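PDB 3QOO: fluoroacetyl-CoA-specific thioesterase-like domain-containing protein from Thermanaerovibrio acidaminovorans, which is of unknown function but has a hot-dog fold and may act as an acyl-CoA thioesterase. Local coordinates for residues Glu62-Val67 and Arg119-Thr124. Numbering follows the deposited sequence.
Sequences EGFVSV and RVVVST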
loop_
_atom_site.group_PDB
_atom_site.type_symbol
_atom_site.label_atom_id
_atom_site.label_comp_id
_atom_site.label_asym_id
_atom_site.label_seq_id
_atom_site.Cartn_x
_atom_site.Cartn_y
_atom_site.Cartn_z
ATOM N N GLU A 62 2.647 -9.730 -26.503
ATOM C CA GLU A 62 3.889 -10.358 -26.089
ATOM C C GLU A 62 4.995 -9.331 -25.969
ATOM O O GLU A 62 5.223 -8.519 -26.880
ATOM C CB GLU A 62 4.273 -11.445 -27.103
ATOM C CG GLU A 62 5.480 -12.338 -26.738
ATOM C CD GLU A 62 5.861 -13.256 -27.922
ATOM O OE1 GLU A 62 5.900 -12.735 -29.051
ATOM O OE2 GLU A 62 6.118 -14.474 -27.721
ATOM N N GLY A 63 5.690 -9.362 -24.830
ATOM C CA GLY A 63 6.789 -8.446 -24.562
ATOM C C GLY A 63 6.435 -7.245 -23.734
ATOM O O GLY A 63 7.326 -6.434 -23.462
ATOM N N PHE A 64 5.165 -7.104 -23.367
ATOM C CA PHE A 64 4.714 -5.964 -22.592
ATOM C C PHE A 64 4.022 -6.445 -21.315
ATOM O O PHE A 64 3.338 -7.462 -21.309
ATOM C CB PHE A 64 3.775 -5.078 -23.427
ATOM C CG PHE A 64 4.477 -4.410 -24.570
ATOM C CD1 PHE A 64 5.057 -3.154 -24.439
ATOM C CD2 PHE A 64 4.651 -5.066 -25.754
ATOM C CE1 PHE A 64 5.741 -2.576 -25.495
ATOM C CE2 PHE A 64 5.349 -4.484 -26.790
ATOM C CZ PHE A 64 5.882 -3.259 -26.672
ATOM N N VAL A 65 4.198 -5.680 -20.239
ATOM C CA VAL A 65 3.560 -5.911 -18.943
ATOM C C VAL A 65 3.186 -4.560 -18.351
ATOM O O VAL A 65 3.597 -3.511 -18.847
ATOM C CB VAL A 65 4.481 -6.699 -17.965
ATOM C CG1 VAL A 65 4.790 -8.158 -18.520
ATOM C CG2 VAL A 65 5.731 -5.899 -17.676
ATOM N N SER A 66 2.444 -4.563 -17.240
ATOM C CA SER A 66 2.140 -3.320 -16.527
ATOM C C SER A 66 2.957 -3.222 -15.238
ATOM O O SER A 66 3.328 -4.236 -14.655
ATOM C CB SER A 66 0.640 -3.180 -16.203
ATOM O OG SER A 66 0.204 -4.090 -15.239
ATOM N N VAL A 67 3.215 -1.988 -14.814
ATOM C CA VAL A 67 3.955 -1.734 -13.580
ATOM C C VAL A 67 3.206 -0.676 -12.800
ATOM O O VAL A 67 2.744 0.276 -13.350
ATOM C CB VAL A 67 5.387 -1.272 -13.897
ATOM C CG1 VAL A 67 6.118 -0.974 -12.639
ATOM C CG2 VAL A 67 6.179 -2.335 -14.671
ATOM N N ARG A 119 -1.228 2.355 -13.276
ATOM C CA ARG A 119 -0.208 1.431 -13.796
ATOM C C ARG A 119 0.236 1.912 -15.186
ATOM O O ARG A 119 -0.550 2.529 -15.922
ATOM C CB ARG A 119 -0.773 0.003 -13.896
ATOM C CG ARG A 119 -1.275 -0.526 -12.566
ATOM C CD ARG A 119 -1.629 -2.010 -12.566
ATOM N NE ARG A 119 -0.470 -2.865 -12.777
ATOM C CZ ARG A 119 0.429 -3.172 -11.849
ATOM N NH1 ARG A 119 0.289 -2.768 -10.568
ATOM N NH2 ARG A 119 1.485 -3.902 -12.195
ATOM N N VAL A 120 1.487 1.636 -15.510
ATOM C CA VAL A 120 2.084 1.992 -16.786
ATOM C C VAL A 120 2.395 0.725 -17.572
ATOM O O VAL A 120 2.812 -0.276 -17.013
ATOM C CB VAL A 120 3.353 2.891 -16.625
ATOM C CG1 VAL A 120 4.486 2.183 -15.842
ATOM C CG2 VAL A 120 3.872 3.382 -17.971
ATOM N N VAL A 121 2.168 0.773 -18.888
ATOM C CA VAL A 121 2.539 -0.321 -19.745
ATOM C C VAL A 121 3.973 -0.154 -20.198
ATOM O O VAL A 121 4.360 0.934 -20.675
ATOM C CB VAL A 121 1.590 -0.424 -20.965
ATOM C CG1 VAL A 121 2.113 -1.489 -21.928
ATOM C CG2 VAL A 121 0.211 -0.668 -20.497
ATOM N N VAL A 122 4.781 -1.200 -20.001
ATOM C CA VAL A 122 6.194 -1.145 -20.302
ATOM C C VAL A 122 6.567 -2.354 -21.155
ATOM O O VAL A 122 5.931 -3.394 -21.071
ATOM C CB VAL A 122 7.063 -1.139 -18.978
ATOM C CG1 VAL A 122 6.688 -0.010 -18.007
ATOM C CG2 VAL A 122 6.997 -2.480 -18.243
ATOM N N SER A 123 7.644 -2.194 -21.921
ATOM C CA SER A 123 8.360 -3.287 -22.535
ATOM C C SER A 123 9.190 -4.005 -21.477
ATOM O O SER A 123 9.942 -3.362 -20.742
ATOM C CB SER A 123 9.322 -2.726 -23.575
ATOM O OG SER A 123 10.343 -3.643 -23.882
ATOM N N THR A 124 9.053 -5.316 -21.374
ATOM C CA THR A 124 9.820 -6.101 -20.405
ATOM C C THR A 124 11.319 -5.927 -20.699
ATOM O O THR A 124 12.128 -5.852 -19.782
ATOM C CB THR A 124 9.422 -7.589 -20.395
ATOM O OG1 THR A 124 9.733 -8.140 -21.653
ATOM C CG2 THR A 124 7.946 -7.721 -20.126
HETATM O O HOH W 1 9.926 -6.704 -24.301
#
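Arg119 and Ser66 meet on the buried side of this antiparallel strand pair. Arg119 NE donates to Ser66 OG over 2.8 Å, nearly straight at 169°, and the hydroxyl oxygen lies in the guanidinium plane. The chain of Arg119 bends at chi3 (66°), which brings NE back to Ser66. NH2 adds two weak bonds, to Ser66 OG and to the backbone O of Ser66. Val67 C lies against one guanidinium face, offset toward its rim. Ser66 OG also bonds Asp57, a carboxylate that probably strengthens its hold on the arginine. The Arg119 side chain also packs on helix 41-56 and on Leu35 of the second subunit. Val121, on the same face as Ser66, is buried too.

The backbones pair regularly. Val65 and Val122 exchange two bonds; the one from Val122 N to Val65 O is 2.8 Å long. Val67 and Val120 exchange two more. On the other face stand valines, all partly exposed. Val122 CG2 touches Val65 CG2 and Val67 CG2, each at 3.7 Å. The side chains of Val67 and Val122 cross at about a right angle. Ala34 of the second subunit packs on Val65 and Leu35 of that subunit on Val67.

The Gly63 end is the solvent side. Thr124 N still bonds Gly63 O at 2.9 Å, but tilted 32° from the carbonyl plane. A water also donates to Gly63 O and joins Ser123 OG and Thr124 OG1. Thr124 CG2 rests on Val65 CG1 at 3.6 Å. The Phe64 ring leans obliquely by Val122 O, with CE1 4.1 Å from Ser123 CB. Ser123 is the N-cap of helix 124-134, its OG bonding Leu126 N. The contact thus joins strand 64-75, outermost in the sheet of its own chain, to strand 110-123 in the antiparallel sheet that wraps the long helix of a hot-dog fold.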